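Local coordinates for uncharacterized protein (Escherichia coli O157:H7, PDB 4ZV9) that is of unknown function but has an alpha/beta-hydrolase fold of the dienelactone hydrolase kind and probably hydrolyses an ester-like substrate, at residues Val33-Met38 and Gly69-Ala74; Lys41-Val46 and Gln119-Val124; Leu146-Pro151 and Leu231-Lys236; Ile17-Pro22 and Phe107-Glu112. One frame throughout, in Å; residues are numbered along the deposited sequence.

In the fold
All four contacts reach the same mixed beta-sheet. Contact 1 joins its antiparallel strand 28-35 to strand 71-75; contact 2 joins strand 42-48, the neighbour of 71-75, to strand 123-128. Their centres lie about 9 Å apart, and Lys34 NZ of the first reaches Gln119 OE1 of the second at 2.6 Å. Contact 3 sets helix 220-237 against strand 148-151, while contact 4 sets helix 100-116 against the outermost strand 12-21; these two centres are about 20 Å apart. Strand 123-128 leads to Cys130, modified to S,S-(2-hydroxyethyl)thiocysteine, whose Gly-X-Cys-X-Gly setting is consistent with the nucleophile elbow of dienelactone hydrolases.

Contact 1: residues Val33-Met38 and Gly69-Ala74; sequences VKPAKM and GYIALA
A pair of backbone hydrogen bonds ties the end of strand 28-35 to the start of strand 71-75. Val33 N gives its hydrogen to Ala72 O at 2.8 Å, in the plane of that carbonyl, and Ala72 N returns the bond to Val33 O, also at 2.8 Å. Both are close to straight, so Val33 and Ala72 form an antiparallel hydrogen-bonded pair, with strand directions 173° apart. A CA-H...O contact adds to it, from Ile71 CA to Val33 O at 3.5 Å.

The side-chain packing lies farther along, where the backbones stop pairing. Pro35 sets CD and CG against the other backbone: CD meets Tyr70 O at 3.5 Å and CG meets Gly69 C at 3.7 Å. Ile71 is touched from two directions. Its CG2 lies beside CG of Lys34, the two side chains running the same way, whereas CE of Met38, a poorly ordered selenomethionine, comes across at about a right angle and stops 3.8 Å from Ile71 CG1. A bend at chi3 (-42°) folds that methyl back. The extended Lys34 chain carries NZ past all this to Gln119 OE1 and Tyr117 OH.

Val33 and Ala72 share the sheet face covered by helix 56-67, and Ile71 faces Met114 of helix 100-116. Gly69, with positive phi (106°), closes helix 56-67 in a Schellman motif just before strand 71-75 begins, the helix-to-strand return of an alpha/beta fold, here meeting the antiparallel part of an alpha/beta-hydrolase sheet.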
loop_
_atom_site.group_PDB
_atom_site.type_symbol
_atom_site.label_atom_id
_atom_site.label_comp_id
_atom_site.label_asym_id
_atom_site.label_seq_id
_atom_site.Cartn_x
_atom_site.Cartn_y
_atom_site.Cartn_z
ATOM N N VAL A 33 5.054 -7.914 9.378
ATOM C CA VAL A 33 5.323 -7.288 10.665
ATOM C C VAL A 33 4.057 -7.257 11.514
ATOM O O VAL A 33 3.017 -6.794 11.049
ATOM C CB VAL A 33 5.846 -5.844 10.530
ATOM C CG1 VAL A 33 6.458 -5.396 11.855
ATOM C CG2 VAL A 33 6.895 -5.741 9.434
ATOM N N LYS A 34 4.153 -7.725 12.760
ATOM C CA LYS A 34 3.019 -7.768 13.690
ATOM C C LYS A 34 3.313 -6.952 14.936
ATOM O O LYS A 34 4.482 -6.784 15.301
ATOM C CB LYS A 34 2.811 -9.190 14.205
ATOM C CG LYS A 34 2.598 -10.250 13.163
ATOM C CD LYS A 34 2.672 -11.637 13.788
ATOM C CE LYS A 34 2.433 -12.689 12.722
ATOM N NZ LYS A 34 2.691 -14.070 13.199
ATOM N N PRO A 35 2.261 -6.474 15.624
ATOM C CA PRO A 35 2.471 -5.891 16.939
ATOM C C PRO A 35 3.032 -7.004 17.834
ATOM O O PRO A 35 2.557 -8.139 17.759
ATOM C CB PRO A 35 1.050 -5.492 17.395
ATOM C CG PRO A 35 0.265 -5.358 16.139
ATOM C CD PRO A 35 0.867 -6.344 15.167
ATOM N N ALA A 36 4.056 -6.707 18.627
ATOM C CA ALA A 36 4.697 -7.727 19.464
ATOM C C ALA A 36 3.763 -8.282 20.537
ATOM O O ALA A 36 3.830 -9.461 20.883
ATOM C CB ALA A 36 5.955 -7.175 20.111
ATOM N N LYS A 37 2.913 -7.425 21.077
ATOM C CA LYS A 37 1.968 -7.827 22.099
ATOM C C LYS A 37 0.564 -7.875 21.510
ATOM O O LYS A 37 -0.095 -6.843 21.381
ATOM C CB LYS A 37 2.026 -6.834 23.265
ATOM C CG LYS A 37 1.041 -7.157 24.369
ATOM C CD LYS A 37 1.157 -6.211 25.548
ATOM C CE LYS A 37 -0.001 -6.413 26.512
ATOM N NZ LYS A 37 0.082 -5.497 27.679
HETATM N N MSE A 38 0.113 -9.076 21.162
HETATM C CA MSE A 38 -1.222 -9.261 20.603
HETATM C C MSE A 38 -1.896 -10.392 21.329
HETATM O O MSE A 38 -1.397 -11.516 21.359
HETATM C CB MSE A 38 -1.142 -9.512 19.097
HETATM C CG MSE A 38 -0.731 -10.937 18.729
HETATM SE SE MSE A 38 0.234 -11.019 17.018
HETATM C CE MSE A 38 -0.799 -9.781 15.886
ATOM N N GLY A 69 -0.642 -0.798 15.378
ATOM C CA GLY A 69 -1.503 -1.885 15.862
ATOM C C GLY A 69 -2.084 -2.860 14.842
ATOM O O GLY A 69 -2.999 -3.603 15.162
ATOM N N TYR A 70 -1.538 -2.911 13.631
ATOM C CA TYR A 70 -2.055 -3.821 12.593
ATOM C C TYR A 70 -0.999 -4.807 12.114
ATOM O O TYR A 70 0.206 -4.548 12.252
ATOM C CB TYR A 70 -2.559 -3.015 11.411
ATOM C CG TYR A 70 -3.528 -1.925 11.835
ATOM C CD1 TYR A 70 -4.819 -2.236 12.210
ATOM C CD2 TYR A 70 -3.122 -0.595 11.909
ATOM C CE1 TYR A 70 -5.707 -1.246 12.628
ATOM C CE2 TYR A 70 -3.994 0.402 12.321
ATOM C CZ TYR A 70 -5.291 0.070 12.681
ATOM O OH TYR A 70 -6.165 1.056 13.103
ATOM N N ILE A 71 -1.435 -5.945 11.573
ATOM C CA ILE A 71 -0.492 -6.889 10.951
ATOM C C ILE A 71 -0.246 -6.357 9.551
ATOM O O ILE A 71 -1.184 -6.189 8.793
ATOM C CB ILE A 71 -1.039 -8.326 10.842
ATOM C CG1 ILE A 71 -1.313 -8.881 12.242
ATOM C CG2 ILE A 71 -0.009 -9.211 10.141
ATOM C CD1 ILE A 71 -2.099 -10.174 12.252
ATOM N N ALA A 72 1.015 -6.104 9.209
ATOM C CA ALA A 72 1.355 -5.570 7.906
ATOM C C ALA A 72 2.108 -6.599 7.074
ATOM O O ALA A 72 2.996 -7.288 7.580
ATOM C CB ALA A 72 2.197 -4.316 8.077
ATOM N N LEU A 73 1.729 -6.721 5.808
ATOM C CA LEU A 73 2.427 -7.594 4.877
ATOM C C LEU A 73 2.814 -6.783 3.651
ATOM O O LEU A 73 1.947 -6.197 2.993
ATOM C CB LEU A 73 1.563 -8.764 4.464
ATOM C CG LEU A 73 2.153 -9.673 3.382
ATOM C CD1 LEU A 73 3.500 -10.278 3.783
ATOM C CD2 LEU A 73 1.183 -10.787 3.058
ATOM N N ALA A 74 4.112 -6.719 3.376
ATOM C CA ALA A 74 4.663 -6.008 2.223
ATOM C C ALA A 74 5.324 -7.018 1.295
ATOM O O ALA A 74 6.445 -7.463 1.564
ATOM C CB ALA A 74 5.682 -4.969 2.683
#

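Contact 2: residues Lys41-Val46 and Gln119-Val124; sequences KTPAVV and QATGKV
Lys41, the residue just ahead of strand 42-48, curls round the carbonyl oxygen of Ala120. Its CB packs on the methyl CG2 of Thr121 at 3.8 Å, CG and CD both pass about 3.5 Å from Ala120 O, CE stays 3.9 Å from Ala120 O, and a turn at chi4 (-74°) brings NZ back to the same oxygen at 3.2 Å. The ammonium arrives nearly along the C=O axis and is shared with Pro118 O, its stronger partner, which fixes the tip of an otherwise exposed chain; a bound glycerol, probably from the crystallisation liquor, lies close by.

Beyond this residue the two segments pair in parallel, in two patches. In the first, Thr42 N bonds in plane to Gln119 O at 3.0 Å, and Thr121 N answers to Thr42 O from above the carbonyl plane. In the second, Ala44 N bonds to Lys123 O at 3.2 Å. Between the patches the register slips by two residues, a beta bulge, as the chain turns a corner at Gly122. Thr121 OG1 spans that corner by accepting from Lys123 N, an ST turn, and also rests on Pro43 CA.

Past the bulge, the side chains of Val46 and Val124 cross obliquely, CG2 of Val46 4.0 Å from CG1 of Val124. Met114 of helix 100-116 covers Ala44 and Val124, and Ile111 covers Val46, while on its other edge strand 42-48 bonds to strand 71-75 through Pro43 and Val45.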
loop_
_atom_site.group_PDB
_atom_site.type_symbol
_atom_site.label_atom_id
_atom_site.label_comp_id
_atom_site.label_asym_id
_atom_site.label_seq_id
_atom_site.Cartn_x
_atom_site.Cartn_y
_atom_site.Cartn_z
ATOM N N LYS A 41 -7.174 -11.726 17.782
ATOM C CA LYS A 41 -6.998 -11.524 16.354
ATOM C C LYS A 41 -6.866 -10.027 16.050
ATOM O O LYS A 41 -7.482 -9.177 16.697
ATOM C CB LYS A 41 -8.164 -12.113 15.567
ATOM C CG LYS A 41 -8.207 -13.641 15.521
ATOM C CD LYS A 41 -9.534 -14.095 14.908
ATOM C CE LYS A 41 -9.553 -15.564 14.561
ATOM N NZ LYS A 41 -8.734 -15.872 13.357
ATOM N N THR A 42 -6.043 -9.710 15.057
ATOM C CA THR A 42 -5.720 -8.335 14.702
ATOM C C THR A 42 -6.042 -8.081 13.219
ATOM O O THR A 42 -5.826 -8.955 12.394
ATOM C CB THR A 42 -4.198 -8.112 14.938
ATOM O OG1 THR A 42 -3.840 -8.538 16.266
ATOM C CG2 THR A 42 -3.787 -6.658 14.757
ATOM N N PRO A 43 -6.531 -6.873 12.870
ATOM C CA PRO A 43 -6.760 -6.572 11.451
ATOM C C PRO A 43 -5.433 -6.473 10.680
ATOM O O PRO A 43 -4.366 -6.265 11.284
ATOM C CB PRO A 43 -7.465 -5.204 11.473
ATOM C CG PRO A 43 -7.775 -4.911 12.908
ATOM C CD PRO A 43 -6.819 -5.714 13.735
ATOM N N ALA A 44 -5.503 -6.602 9.366
ATOM C CA ALA A 44 -4.315 -6.605 8.526
ATOM C C ALA A 44 -4.312 -5.499 7.459
ATOM O O ALA A 44 -5.355 -5.026 7.034
ATOM C CB ALA A 44 -4.188 -7.957 7.848
ATOM N N VAL A 45 -3.107 -5.124 7.033
ATOM C CA VAL A 45 -2.915 -4.147 5.978
ATOM C C VAL A 45 -1.856 -4.661 5.039
ATOM O O VAL A 45 -0.767 -5.076 5.483
ATOM C CB VAL A 45 -2.453 -2.801 6.537
ATOM C CG1 VAL A 45 -2.147 -1.830 5.406
ATOM C CG2 VAL A 45 -3.501 -2.226 7.475
ATOM N N VAL A 46 -2.172 -4.682 3.746
ATOM C CA VAL A 46 -1.182 -5.024 2.737
ATOM C C VAL A 46 -0.528 -3.691 2.334
ATOM O O VAL A 46 -1.220 -2.712 2.057
ATOM C CB VAL A 46 -1.807 -5.729 1.519
ATOM C CG1 VAL A 46 -0.814 -5.852 0.369
ATOM C CG2 VAL A 46 -2.316 -7.101 1.929
ATOM N N GLN A 119 -3.936 -15.463 12.751
ATOM C CA GLN A 119 -3.834 -14.419 13.770
ATOM C C GLN A 119 -4.497 -13.114 13.363
ATOM O O GLN A 119 -4.601 -12.195 14.183
ATOM C CB GLN A 119 -2.374 -14.148 14.146
ATOM C CG GLN A 119 -1.703 -15.310 14.831
ATOM C CD GLN A 119 -0.231 -15.050 15.078
ATOM O OE1 GLN A 119 0.397 -14.316 14.340
ATOM N NE2 GLN A 119 0.323 -15.652 16.117
ATOM N N ALA A 120 -5.041 -13.062 12.146
ATOM C CA ALA A 120 -5.779 -11.894 11.688
ATOM C C ALA A 120 -7.312 -12.051 11.860
ATOM O O ALA A 120 -7.820 -13.153 12.052
ATOM C CB ALA A 120 -5.464 -11.625 10.246
ATOM N N THR A 121 -8.028 -10.930 11.827
ATOM C CA THR A 121 -9.487 -10.933 12.037
ATOM C C THR A 121 -10.251 -11.341 10.797
ATOM O O THR A 121 -11.423 -11.697 10.878
ATOM C CB THR A 121 -10.010 -9.524 12.391
ATOM O OG1 THR A 121 -9.617 -8.581 11.376
ATOM C CG2 THR A 121 -9.465 -9.060 13.745
ATOM N N GLY A 122 -9.613 -11.217 9.641
ATOM C CA GLY A 122 -10.313 -11.436 8.376
ATOM C C GLY A 122 -10.487 -10.148 7.592
ATOM O O GLY A 122 -10.703 -10.196 6.383
ATOM N N LYS A 123 -10.435 -8.998 8.260
ATOM C CA LYS A 123 -10.530 -7.706 7.562
ATOM C C LYS A 123 -9.133 -7.284 7.082
ATOM O O LYS A 123 -8.148 -7.418 7.814
ATOM C CB LYS A 123 -11.105 -6.614 8.453
ATOM C CG LYS A 123 -12.554 -6.849 8.811
ATOM C CD LYS A 123 -13.195 -5.750 9.623
ATOM C CE LYS A 123 -14.542 -5.390 9.009
ATOM N NZ LYS A 123 -15.361 -4.602 9.963
ATOM N N VAL A 124 -9.059 -6.826 5.838
ATOM C CA VAL A 124 -7.806 -6.417 5.241
ATOM C C VAL A 124 -7.957 -5.073 4.533
ATOM O O VAL A 124 -8.898 -4.862 3.769
ATOM C CB VAL A 124 -7.310 -7.447 4.210
ATOM C CG1 VAL A 124 -5.969 -7.012 3.647
ATOM C CG2 VAL A 124 -7.167 -8.819 4.842
#

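Contact 3: residues Leu146-Pro151 and Leu231-Lys236; sequences LACAVP and LKWFDK
Strand 148-151 and the helical turns 231-236 run almost antiparallel, 170° between directions, with their axes 9.3 Å apart, so side chains alone bridge the gap. Cys148 and Val150, two residues apart on the strand, both point at the helix, and each is shared between the same two aromatic rings.

Cys148 splits its contacts. Its CB lies against the pyrrole part of Trp233, 3.8 Å from NE1, while SG, held between the backbone N and the carbonyl carbon by a chi1 of 61°, goes to Phe234. There the sulfur comes in at the ring edge, near the ring plane, 3.8 Å from Phe234 CD1. That is a sulfur-aromatic contact, and a more distant, oblique one joins the same sulfur to Trp233.

Val150 uses a single methyl for both rings: CG2 touches Trp233 CD1 at 3.8 Å and Phe234 CE1 at 3.9 Å, crossing each side chain obliquely. Trp233 CG is anti to its backbone N (chi1 -159°), whereas CG of Phe234 is anti to the carbonyl carbon (chi1 -69°), so the two neighbouring rings both reach the strand. The buried indole N-H is satisfied by Pro168 O.

Trp233 also touches Leu170 of strand 169-174, and Phe234 CZ meets Val45 of strand 42-48. Helix 220-237 packs on this part of the sheet, whose strand 148-151 also bonds to Ile126 of strand 123-128 and to Leu170.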
loop_
_atom_site.group_PDB
_atom_site.type_symbol
_atom_site.label_atom_id
_atom_site.label_comp_id
_atom_site.label_asym_id
_atom_site.label_seq_id
_atom_site.Cartn_x
_atom_site.Cartn_y
_atom_site.Cartn_z
ATOM N N LEU A 146 -12.849 -5.611 0.689
ATOM C CA LEU A 146 -11.672 -4.886 1.144
ATOM C C LEU A 146 -12.130 -3.828 2.142
ATOM O O LEU A 146 -13.070 -3.065 1.868
ATOM C CB LEU A 146 -10.976 -4.241 -0.051
ATOM C CG LEU A 146 -9.622 -3.553 0.152
ATOM C CD1 LEU A 146 -8.533 -4.581 0.479
ATOM C CD2 LEU A 146 -9.261 -2.783 -1.087
ATOM N N ALA A 147 -11.510 -3.807 3.316
ATOM C CA ALA A 147 -11.945 -2.903 4.384
ATOM C C ALA A 147 -11.714 -1.414 4.080
ATOM O O ALA A 147 -12.516 -0.570 4.474
ATOM C CB ALA A 147 -11.275 -3.287 5.689
ATOM N N CYS A 148 -10.611 -1.099 3.408
ATOM C CA CYS A 148 -10.304 0.273 3.012
ATOM C C CYS A 148 -9.093 0.263 2.081
ATOM O O CYS A 148 -8.364 -0.731 2.005
ATOM C CB CYS A 148 -10.023 1.169 4.228
ATOM S SG CYS A 148 -8.607 0.638 5.244
ATOM N N ALA A 149 -8.910 1.354 1.351
ATOM C CA ALA A 149 -7.766 1.507 0.448
ATOM C C ALA A 149 -7.233 2.926 0.542
ATOM O O ALA A 149 -8.016 3.896 0.548
ATOM C CB ALA A 149 -8.163 1.184 -0.974
ATOM N N VAL A 150 -5.914 3.055 0.584
ATOM C CA VAL A 150 -5.264 4.348 0.749
ATOM C C VAL A 150 -4.136 4.532 -0.272
ATOM O O VAL A 150 -2.973 4.244 0.015
ATOM C CB VAL A 150 -4.723 4.516 2.185
ATOM C CG1 VAL A 150 -4.196 5.920 2.405
ATOM C CG2 VAL A 150 -5.805 4.205 3.205
ATOM N N PRO A 151 -4.484 4.976 -1.492
ATOM C CA PRO A 151 -3.452 5.211 -2.492
ATOM C C PRO A 151 -2.719 6.541 -2.311
ATOM O O PRO A 151 -3.365 7.591 -2.192
ATOM C CB PRO A 151 -4.239 5.238 -3.806
ATOM C CG PRO A 151 -5.621 5.636 -3.411
ATOM C CD PRO A 151 -5.831 4.969 -2.087
ATOM N N LEU A 231 -3.722 6.697 9.397
ATOM C CA LEU A 231 -3.982 5.971 10.646
ATOM C C LEU A 231 -5.426 6.159 11.153
ATOM O O LEU A 231 -6.047 5.214 11.646
ATOM C CB LEU A 231 -2.987 6.378 11.740
ATOM C CG LEU A 231 -1.508 6.076 11.447
ATOM C CD1 LEU A 231 -0.663 6.354 12.683
ATOM C CD2 LEU A 231 -1.302 4.643 10.983
ATOM N N LYS A 232 -5.973 7.359 11.012
ATOM C CA LYS A 232 -7.371 7.579 11.391
ATOM C C LYS A 232 -8.319 6.770 10.499
ATOM O O LYS A 232 -9.360 6.291 10.958
ATOM C CB LYS A 232 -7.740 9.063 11.319
ATOM C CG LYS A 232 -7.045 9.866 12.406
ATOM C CD LYS A 232 -7.489 11.320 12.500
ATOM C CE LYS A 232 -6.509 12.083 13.376
ATOM N NZ LYS A 232 -7.055 13.401 13.788
ATOM N N TRP A 233 -7.977 6.650 9.225
ATOM C CA TRP A 233 -8.787 5.902 8.273
ATOM C C TRP A 233 -8.757 4.423 8.683
ATOM O O TRP A 233 -9.804 3.764 8.742
ATOM C CB TRP A 233 -8.231 6.100 6.860
ATOM C CG TRP A 233 -9.191 5.831 5.737
ATOM C CD1 TRP A 233 -9.165 4.782 4.873
ATOM C CD2 TRP A 233 -10.276 6.679 5.313
ATOM N NE1 TRP A 233 -10.180 4.912 3.944
ATOM C CE2 TRP A 233 -10.876 6.064 4.196
ATOM C CE3 TRP A 233 -10.799 7.891 5.780
ATOM C CZ2 TRP A 233 -11.981 6.617 3.531
ATOM C CZ3 TRP A 233 -11.900 8.437 5.129
ATOM C CH2 TRP A 233 -12.476 7.799 4.014
ATOM N N PHE A 234 -7.558 3.914 8.971
ATOM C CA PHE A 234 -7.414 2.523 9.420
ATOM C C PHE A 234 -8.224 2.271 10.681
ATOM O O PHE A 234 -8.899 1.251 10.796
ATOM C CB PHE A 234 -5.951 2.145 9.706
ATOM C CG PHE A 234 -5.059 2.054 8.476
ATOM C CD1 PHE A 234 -5.580 1.823 7.201
ATOM C CD2 PHE A 234 -3.687 2.126 8.621
ATOM C CE1 PHE A 234 -4.742 1.736 6.096
ATOM C CE2 PHE A 234 -2.844 2.001 7.527
ATOM C CZ PHE A 234 -3.375 1.810 6.261
ATOM N N ASP A 235 -8.122 3.191 11.635
ATOM C CA ASP A 235 -8.821 3.058 12.898
ATOM C C ASP A 235 -10.332 3.026 12.684
ATOM O O ASP A 235 -11.050 2.284 13.341
ATOM C CB ASP A 235 -8.466 4.228 13.810
ATOM C CG ASP A 235 -9.166 4.152 15.146
ATOM O OD1 ASP A 235 -8.988 3.138 15.848
ATOM O OD2 ASP A 235 -9.900 5.098 15.494
ATOM N N LYS A 236 -10.805 3.825 11.743
ATOM C CA LYS A 236 -12.224 3.886 11.450
ATOM C C LYS A 236 -12.750 2.646 10.722
ATOM O O LYS A 236 -13.847 2.184 11.016
ATOM C CB LYS A 236 -12.504 5.115 10.592
ATOM C CG LYS A 236 -13.971 5.475 10.425
ATOM C CD LYS A 236 -14.087 6.725 9.574
ATOM C CE LYS A 236 -15.483 7.125 9.272
ATOM N NZ LYS A 236 -16.428 6.932 10.389
#

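Contact 4: residues Ile17-Pro22 and Phe107-Glu112; sequences ITYPSP and FFAAIE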
loop_
_atom_site.group_PDB
_atom_site.type_symbol
_atom_site.label_atom_id
_atom_site.label_comp_id
_atom_site.label_asym_id
_atom_site.label_seq_id
_atom_site.Cartn_x
_atom_site.Cartn_y
_atom_site.Cartn_z
ATOM N N ILE A 17 8.410 -14.060 5.070
ATOM C CA ILE A 17 7.609 -15.248 4.890
ATOM C C ILE A 17 7.442 -15.478 3.408
ATOM O O ILE A 17 7.871 -14.656 2.592
ATOM C CB ILE A 17 6.192 -15.099 5.495
ATOM C CG1 ILE A 17 5.387 -14.007 4.770
ATOM C CG2 ILE A 17 6.266 -14.819 6.987
ATOM C CD1 ILE A 17 3.895 -14.087 5.047
ATOM N N THR A 18 6.819 -16.589 3.063
ATOM C CA THR A 18 6.415 -16.813 1.679
ATOM C C THR A 18 4.920 -17.100 1.716
ATOM O O THR A 18 4.423 -17.629 2.702
ATOM C CB THR A 18 7.160 -17.972 0.995
ATOM O OG1 THR A 18 6.767 -19.209 1.577
ATOM C CG2 THR A 18 8.674 -17.817 1.129
ATOM N N TYR A 19 4.201 -16.748 0.648
ATOM C CA TYR A 19 2.771 -17.044 0.569
ATOM C C TYR A 19 2.440 -17.417 -0.876
ATOM O O TYR A 19 3.185 -17.055 -1.789
ATOM C CB TYR A 19 1.952 -15.836 1.049
ATOM C CG TYR A 19 2.059 -14.630 0.150
ATOM C CD1 TYR A 19 3.061 -13.680 0.331
ATOM C CD2 TYR A 19 1.170 -14.447 -0.904
ATOM C CE1 TYR A 19 3.157 -12.575 -0.504
ATOM C CE2 TYR A 19 1.267 -13.346 -1.739
ATOM C CZ TYR A 19 2.258 -12.416 -1.533
ATOM O OH TYR A 19 2.365 -11.347 -2.380
ATOM N N PRO A 20 1.339 -18.141 -1.096
ATOM C CA PRO A 20 1.029 -18.553 -2.456
ATOM C C PRO A 20 0.349 -17.494 -3.318
ATOM O O PRO A 20 -0.538 -16.765 -2.852
ATOM C CB PRO A 20 0.113 -19.766 -2.251
ATOM C CG PRO A 20 -0.571 -19.494 -0.958
ATOM C CD PRO A 20 0.396 -18.708 -0.113
ATOM N N SER A 21 0.760 -17.440 -4.580
ATOM C CA SER A 21 0.161 -16.557 -5.579
ATOM C C SER A 21 0.019 -17.397 -6.844
ATOM O O SER A 21 0.835 -17.281 -7.766
ATOM C CB SER A 21 1.044 -15.334 -5.815
ATOM O OG SER A 21 0.471 -14.467 -6.781
ATOM N N PRO A 22 -1.022 -18.246 -6.896
ATOM C CA PRO A 22 -1.207 -19.173 -8.030
ATOM C C PRO A 22 -1.370 -18.516 -9.395
ATOM O O PRO A 22 -1.062 -19.142 -10.408
ATOM C CB PRO A 22 -2.456 -19.984 -7.645
ATOM C CG PRO A 22 -3.150 -19.194 -6.593
ATOM C CD PRO A 22 -2.126 -18.332 -5.924
ATOM N N PHE A 107 0.076 -9.057 -5.371
ATOM C CA PHE A 107 -0.463 -8.181 -4.328
ATOM C C PHE A 107 -1.902 -8.537 -3.980
ATOM O O PHE A 107 -2.289 -8.496 -2.812
ATOM C CB PHE A 107 -0.290 -6.701 -4.696
ATOM C CG PHE A 107 1.148 -6.286 -4.798
ATOM C CD1 PHE A 107 1.906 -6.131 -3.661
ATOM C CD2 PHE A 107 1.753 -6.099 -6.032
ATOM C CE1 PHE A 107 3.239 -5.804 -3.741
ATOM C CE2 PHE A 107 3.087 -5.775 -6.120
ATOM C CZ PHE A 107 3.835 -5.619 -4.975
ATOM N N PHE A 108 -2.680 -8.927 -4.985
ATOM C CA PHE A 108 -4.045 -9.406 -4.763
ATOM C C PHE A 108 -4.007 -10.679 -3.912
ATOM O O PHE A 108 -4.781 -10.822 -2.968
ATOM C CB PHE A 108 -4.744 -9.661 -6.106
ATOM C CG PHE A 108 -5.184 -8.407 -6.838
ATOM C CD1 PHE A 108 -4.813 -7.136 -6.412
ATOM C CD2 PHE A 108 -5.883 -8.515 -8.030
ATOM C CE1 PHE A 108 -5.201 -5.995 -7.118
ATOM C CE2 PHE A 108 -6.285 -7.380 -8.737
ATOM C CZ PHE A 108 -5.929 -6.119 -8.284
ATOM N N ALA A 109 -3.064 -11.574 -4.210
ATOM C CA ALA A 109 -2.908 -12.814 -3.452
ATOM C C ALA A 109 -2.512 -12.528 -1.987
ATOM O O ALA A 109 -2.883 -13.263 -1.085
ATOM C CB ALA A 109 -1.873 -13.709 -4.105
ATOM N N ALA A 110 -1.760 -11.456 -1.762
ATOM C CA ALA A 110 -1.385 -11.060 -0.406
ATOM C C ALA A 110 -2.637 -10.630 0.389
ATOM O O ALA A 110 -2.761 -10.950 1.581
ATOM C CB ALA A 110 -0.383 -9.931 -0.434
ATOM N N ILE A 111 -3.565 -9.953 -0.270
ATOM C CA ILE A 111 -4.834 -9.591 0.371
ATOM C C ILE A 111 -5.555 -10.870 0.818
ATOM O O ILE A 111 -6.027 -10.983 1.959
ATOM C CB ILE A 111 -5.757 -8.791 -0.566
ATOM C CG1 ILE A 111 -5.151 -7.425 -0.871
ATOM C CG2 ILE A 111 -7.154 -8.608 0.064
ATOM C CD1 ILE A 111 -5.847 -6.654 -1.991
ATOM N N GLU A 112 -5.643 -11.833 -0.083
ATOM C CA GLU A 112 -6.349 -13.076 0.214
ATOM C C GLU A 112 -5.679 -13.861 1.338
ATOM O O GLU A 112 -6.358 -14.424 2.181
ATOM C CB GLU A 112 -6.521 -13.927 -1.062
ATOM C CG GLU A 112 -7.380 -13.249 -2.124
ATOM C CD GLU A 112 -7.625 -14.106 -3.355
ATOM O OE1 GLU A 112 -7.454 -15.358 -3.272
ATOM O OE2 GLU A 112 -7.995 -13.509 -4.403
HETATM O O HOH W 1 -2.571 -15.943 -1.251
#
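Tyr19 makes the tight part of this contact, and a water spans the looser part. The tyrosine ring leans on the backbone of helix 100-116: CE2 is 3.6 Å from Ala110 N, and CZ is 3.8 Å from Ala110 CB. The methyl of Ala109 meets the ring in its plane, at the edge, with CB 3.9 Å from CE2. A chi1 of 67° puts CG in the crowded position between the backbone N and the carbonyl carbon, which swings the ring toward the helix. Tyr19 OH is bonded to Asp106 O, one turn back from Ala110.

Ala109 CB is the helix atom that also meets the strand beyond the ring. It touches Ser21 OG at 3.6 Å and Pro20 O at the same distance. Ser21 OG, anti to its backbone N, is held by Asp106 OD1.

Toward the exposed Pro20 the direct packing gives way to solvent. One water donates to Pro20 O and to Ala109 O, 2.7 Å from each, joining the strand carbonyl to a helix carbonyl. Glycerol, probably from the crystallisation liquor, lies near the Ala109 methyl; Glu112 OE2 bonds to glycerol and to Tyr143 OH.

Strand residues 17-21 cross helix residues 107-112 at 112°. Ala110 meets Leu73 and Pro75 of strand 71-75, Tyr19 pairs by backbone hydrogen bonds with Val28 of strand 28-35, and elsewhere on the helix Phe108 and Ile111 pack on helix 132-142.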